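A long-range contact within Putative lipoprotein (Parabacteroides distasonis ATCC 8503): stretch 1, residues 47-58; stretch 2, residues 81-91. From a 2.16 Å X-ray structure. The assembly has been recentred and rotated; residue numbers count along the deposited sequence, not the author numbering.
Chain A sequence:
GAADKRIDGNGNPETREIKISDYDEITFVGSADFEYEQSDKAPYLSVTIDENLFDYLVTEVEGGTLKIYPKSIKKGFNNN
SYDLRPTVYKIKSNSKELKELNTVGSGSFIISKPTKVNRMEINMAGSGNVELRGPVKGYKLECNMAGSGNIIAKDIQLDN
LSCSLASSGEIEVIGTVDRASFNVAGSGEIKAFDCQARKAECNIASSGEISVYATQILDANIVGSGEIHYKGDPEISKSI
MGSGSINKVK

Stretch 1 47-58: VTIDENLFDYLV
Stretch 2, residues 81-91: SYDLRPTVYKI

Two segments distant in sequence can meet through both backbone pairing and side-chain contacts, and residues 47-58 and 81-91 of this putative lipoprotein illustrate the principle, burying 732 Å² between them. Stretch 1 leaves strand 47-50, passes through residues 51-55 with helical phi/psi (near -65/-25), and re-enters a strand at Leu-57. Stretch 2 runs as strand 83-85, a loop, and a strand through Lys-90 and Ile-91.

The backbone pairing is antiparallel, with strand axes at 168° and 4.8 Å apart at their closest. Thr-48 and Lys-90 form the hydrogen-bonded pair, CA to CA 5.1 Å: Thr-48 N donates to Lys-90 O at 2.8 Å, almost linearly (176°), and Lys-90 N returns a bond to Thr-48 O at 3.0 Å. Val-47 faces Ile-91 as a non-hydrogen-bonded pair, CA to CA 4.6 Å. Both residues of the hydrogen-bonded pair are extended, with phi/psi -118/121 at Thr-48 and -133/140 at Lys-90. CA-H...O contacts supplement the pairing, with Tyr-89 CA 3.2 Å from Thr-48 O and Ile-49 CA 3.4 Å from Val-88 O.

Beyond the Thr-48/Lys-90 pair, a carboxylate also binds stretch 2. Asp-50 (phi/psi -47/133, chi1 m) has its CB sideways, but its end reaches the loop. Asp-50 OD1 accepts from Thr-87 N at 2.7 Å and, weakly, from Val-88 N at 3.4 Å; Asp-50 OD2 accepts from Thr-87 OG1 (chi1 p) at a very short 2.5 Å. One side chain thus holds successive backbone amides and a hydroxyl. Within stretch 1, Leu-53 N bonds to Asp-50 O at 2.9 Å and Tyr-56 N to Leu-53 O at 2.8 Å, both within the turn between the strands of stretch 1.

Aromatic contacts take several forms. Ile-49 (chi1 t, chi2 t) places CD1 3.5 Å from the centroid of the Tyr-89 ring (chi1 t, chi2 11°), only 8° off the normal, a CH-pi contact over the face; Val-47 CG1 (chi1 t) lies at the edge of that ring, 4.0 Å from Tyr-89 CE1. Tyr-56 turns its edge to the face of Tyr-82, both with chi1 m, centroids 4.8 Å apart and planes at 78°.

Apolar side chains make further contacts. Leu-84 (m, t) points toward stretch 1, its CD2 3.6 Å from Tyr-56 CB and its CD1 3.9 Å from Leu-57 CD1 (Leu-57 t, p). Leu-53 (m, t) brings CD1 to 3.6 Å from Pro-86 CB, which also lies 3.8 Å from Ile-49 CG1.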

# COMPACT_ATOMS: atom_id res chain seq x y z
N VAL A 47 -24.30 20.10 -12.42
CA VAL A 47 -24.07 18.72 -12.85
C VAL A 47 -24.84 18.48 -14.16
O VAL A 47 -26.03 18.81 -14.27
CB VAL A 47 -24.59 17.70 -11.81
CG1 VAL A 47 -24.41 16.25 -12.33
CG2 VAL A 47 -23.91 17.90 -10.46
N THR A 48 -24.14 17.90 -15.14
CA THR A 48 -24.72 17.51 -16.40
C THR A 48 -24.58 16.00 -16.55
O THR A 48 -23.46 15.45 -16.53
CB THR A 48 -24.02 18.21 -17.56
OG1 THR A 48 -24.10 19.63 -17.38
CG2 THR A 48 -24.63 17.80 -18.92
N ILE A 49 -25.70 15.30 -16.71
CA ILE A 49 -25.68 13.85 -16.89
C ILE A 49 -26.96 13.47 -17.65
O ILE A 49 -27.94 14.26 -17.68
CB ILE A 49 -25.55 13.12 -15.50
CG1 ILE A 49 -25.05 11.67 -15.68
CG2 ILE A 49 -26.86 13.17 -14.68
CD1 ILE A 49 -24.54 11.03 -14.38
N ASP A 50 -26.98 12.28 -18.25
CA ASP A 50 -28.20 11.78 -18.85
C ASP A 50 -29.35 11.96 -17.84
O ASP A 50 -29.22 11.63 -16.66
CB ASP A 50 -28.08 10.30 -19.24
CG ASP A 50 -26.89 10.04 -20.17
OD1 ASP A 50 -25.75 10.18 -19.70
OD2 ASP A 50 -27.07 9.68 -21.36
N GLU A 51 -30.47 12.50 -18.32
CA GLU A 51 -31.56 12.93 -17.46
C GLU A 51 -32.03 11.80 -16.54
O GLU A 51 -32.41 12.04 -15.38
CB GLU A 51 -32.74 13.47 -18.28
CG GLU A 51 -33.41 12.43 -19.15
CD GLU A 51 -34.41 13.01 -20.16
OE1 GLU A 51 -34.91 14.16 -20.00
OE2 GLU A 51 -34.71 12.25 -21.10
N ASN A 52 -32.00 10.57 -17.03
CA ASN A 52 -32.48 9.45 -16.23
C ASN A 52 -31.56 9.09 -15.05
O ASN A 52 -32.02 8.52 -14.08
CB ASN A 52 -32.75 8.25 -17.13
CG ASN A 52 -31.49 7.72 -17.80
OD1 ASN A 52 -30.70 8.48 -18.34
ND2 ASN A 52 -31.31 6.41 -17.76
N LEU A 53 -30.30 9.47 -15.09
CA LEU A 53 -29.35 9.06 -14.06
C LEU A 53 -29.41 9.91 -12.76
O LEU A 53 -28.96 9.44 -11.70
CB LEU A 53 -27.95 9.03 -14.65
CG LEU A 53 -27.76 8.02 -15.79
CD1 LEU A 53 -26.28 7.98 -16.29
CD2 LEU A 53 -28.28 6.61 -15.39
N PHE A 54 -30.00 11.12 -12.80
CA PHE A 54 -30.12 11.94 -11.59
C PHE A 54 -30.85 11.22 -10.45
O PHE A 54 -30.52 11.40 -9.31
CB PHE A 54 -30.87 13.27 -11.85
CG PHE A 54 -30.03 14.33 -12.51
CD1 PHE A 54 -29.03 14.98 -11.81
CD2 PHE A 54 -30.24 14.69 -13.83
CE1 PHE A 54 -28.25 15.96 -12.41
CE2 PHE A 54 -29.46 15.68 -14.42
CZ PHE A 54 -28.47 16.30 -13.71
N ASP A 55 -31.86 10.44 -10.79
CA ASP A 55 -32.60 9.64 -9.81
C ASP A 55 -31.73 8.64 -9.08
O ASP A 55 -32.15 8.15 -8.02
CB ASP A 55 -33.72 8.85 -10.50
CG ASP A 55 -34.85 9.74 -11.03
OD1 ASP A 55 -35.01 10.86 -10.50
OD2 ASP A 55 -35.53 9.34 -12.02
N TYR A 56 -30.56 8.32 -9.63
CA TYR A 56 -29.65 7.34 -9.05
C TYR A 56 -28.42 7.96 -8.39
O TYR A 56 -27.53 7.24 -7.98
CB TYR A 56 -29.20 6.37 -10.14
CG TYR A 56 -30.35 5.60 -10.70
CD1 TYR A 56 -31.08 6.09 -11.78
CD2 TYR A 56 -30.76 4.38 -10.14
CE1 TYR A 56 -32.16 5.40 -12.30
CE2 TYR A 56 -31.84 3.69 -10.66
CZ TYR A 56 -32.52 4.22 -11.75
OH TYR A 56 -33.59 3.58 -12.30
N LEU A 57 -28.39 9.28 -8.29
CA LEU A 57 -27.19 10.01 -7.89
C LEU A 57 -27.49 10.85 -6.65
O LEU A 57 -28.56 11.43 -6.54
CB LEU A 57 -26.80 10.92 -9.07
CG LEU A 57 -25.41 11.50 -9.23
CD1 LEU A 57 -24.39 10.36 -9.38
CD2 LEU A 57 -25.37 12.49 -10.44
N VAL A 58 -26.58 10.89 -5.69
CA VAL A 58 -26.65 11.85 -4.58
C VAL A 58 -25.79 13.02 -4.99
O VAL A 58 -24.68 12.82 -5.48
CB VAL A 58 -26.09 11.24 -3.27
CG1 VAL A 58 -25.97 12.31 -2.18
CG2 VAL A 58 -26.94 10.02 -2.85
N SER A 81 -23.87 -0.17 -4.54
CA SER A 81 -24.45 0.99 -5.17
C SER A 81 -24.64 0.73 -6.66
O SER A 81 -24.21 -0.32 -7.16
CB SER A 81 -23.58 2.20 -4.90
OG SER A 81 -22.28 1.93 -5.33
N TYR A 82 -25.36 1.63 -7.33
CA TYR A 82 -25.65 1.48 -8.75
C TYR A 82 -24.40 1.70 -9.59
O TYR A 82 -23.55 2.51 -9.27
CB TYR A 82 -26.71 2.47 -9.23
CG TYR A 82 -28.04 2.23 -8.61
CD1 TYR A 82 -28.89 1.25 -9.11
CD2 TYR A 82 -28.45 2.96 -7.50
CE1 TYR A 82 -30.11 1.02 -8.53
CE2 TYR A 82 -29.68 2.74 -6.92
CZ TYR A 82 -30.51 1.76 -7.44
OH TYR A 82 -31.73 1.52 -6.88
N ASP A 83 -24.35 0.98 -10.69
CA ASP A 83 -23.32 1.09 -11.70
C ASP A 83 -23.89 1.93 -12.86
O ASP A 83 -24.64 1.45 -13.71
CB ASP A 83 -23.01 -0.34 -12.15
CG ASP A 83 -22.04 -0.41 -13.30
OD1 ASP A 83 -21.37 0.60 -13.65
OD2 ASP A 83 -21.96 -1.52 -13.86
N LEU A 84 -23.56 3.21 -12.86
CA LEU A 84 -24.15 4.14 -13.80
C LEU A 84 -23.27 4.19 -15.05
O LEU A 84 -22.06 4.23 -14.95
CB LEU A 84 -24.27 5.52 -13.16
CG LEU A 84 -25.00 5.58 -11.80
CD1 LEU A 84 -25.12 7.00 -11.30
CD2 LEU A 84 -26.34 4.94 -11.86
N ARG A 85 -23.90 4.15 -16.22
CA ARG A 85 -23.17 4.28 -17.48
C ARG A 85 -23.69 5.51 -18.23
O ARG A 85 -24.55 5.37 -19.10
CB ARG A 85 -23.34 3.02 -18.34
CG ARG A 85 -22.99 1.72 -17.65
CD ARG A 85 -21.56 1.67 -17.24
NE ARG A 85 -21.28 0.38 -16.61
CZ ARG A 85 -21.07 -0.78 -17.25
NH1 ARG A 85 -21.07 -0.86 -18.57
NH2 ARG A 85 -20.84 -1.89 -16.56
N PRO A 86 -23.19 6.70 -17.87
CA PRO A 86 -23.62 7.90 -18.57
C PRO A 86 -23.04 8.01 -19.96
O PRO A 86 -22.01 7.41 -20.24
CB PRO A 86 -23.09 9.04 -17.68
CG PRO A 86 -22.02 8.46 -16.91
CD PRO A 86 -22.33 7.02 -16.72
N THR A 87 -23.73 8.73 -20.84
CA THR A 87 -23.18 9.10 -22.14
C THR A 87 -22.43 10.43 -22.01
O THR A 87 -21.56 10.70 -22.80
CB THR A 87 -24.26 9.16 -23.24
OG1 THR A 87 -25.21 10.17 -22.94
CG2 THR A 87 -24.97 7.82 -23.36
N VAL A 88 -22.73 11.22 -20.98
CA VAL A 88 -22.06 12.51 -20.72
C VAL A 88 -22.13 12.68 -19.23
O VAL A 88 -23.17 12.40 -18.64
CB VAL A 88 -22.86 13.72 -21.31
CG1 VAL A 88 -22.10 15.04 -21.08
CG2 VAL A 88 -23.13 13.54 -22.77
N TYR A 89 -21.07 13.16 -18.59
CA TYR A 89 -21.09 13.37 -17.15
C TYR A 89 -20.04 14.40 -16.80
O TYR A 89 -18.84 14.12 -16.87
CB TYR A 89 -20.90 12.05 -16.41
CG TYR A 89 -21.13 12.07 -14.91
CD1 TYR A 89 -21.71 13.16 -14.24
CD2 TYR A 89 -20.79 10.96 -14.14
CE1 TYR A 89 -21.90 13.14 -12.87
CE2 TYR A 89 -21.00 10.94 -12.76
CZ TYR A 89 -21.55 12.03 -12.14
OH TYR A 89 -21.77 11.98 -10.79
N LYS A 90 -20.51 15.61 -16.48
CA LYS A 90 -19.65 16.76 -16.21
C LYS A 90 -20.15 17.43 -14.94
O LYS A 90 -21.38 17.55 -14.72
CB LYS A 90 -19.71 17.77 -17.35
CG LYS A 90 -19.18 17.24 -18.65
CD LYS A 90 -19.07 18.31 -19.75
CE LYS A 90 -20.39 18.60 -20.41
NZ LYS A 90 -20.27 19.70 -21.42
N ILE A 91 -19.20 17.87 -14.12
CA ILE A 91 -19.51 18.56 -12.89
C ILE A 91 -18.66 19.83 -12.84
O ILE A 91 -17.46 19.80 -13.15
CB ILE A 91 -19.18 17.69 -11.66
CG1 ILE A 91 -19.93 16.35 -11.73
CG2 ILE A 91 -19.48 18.48 -10.35
CD1 ILE A 91 -19.47 15.27 -10.73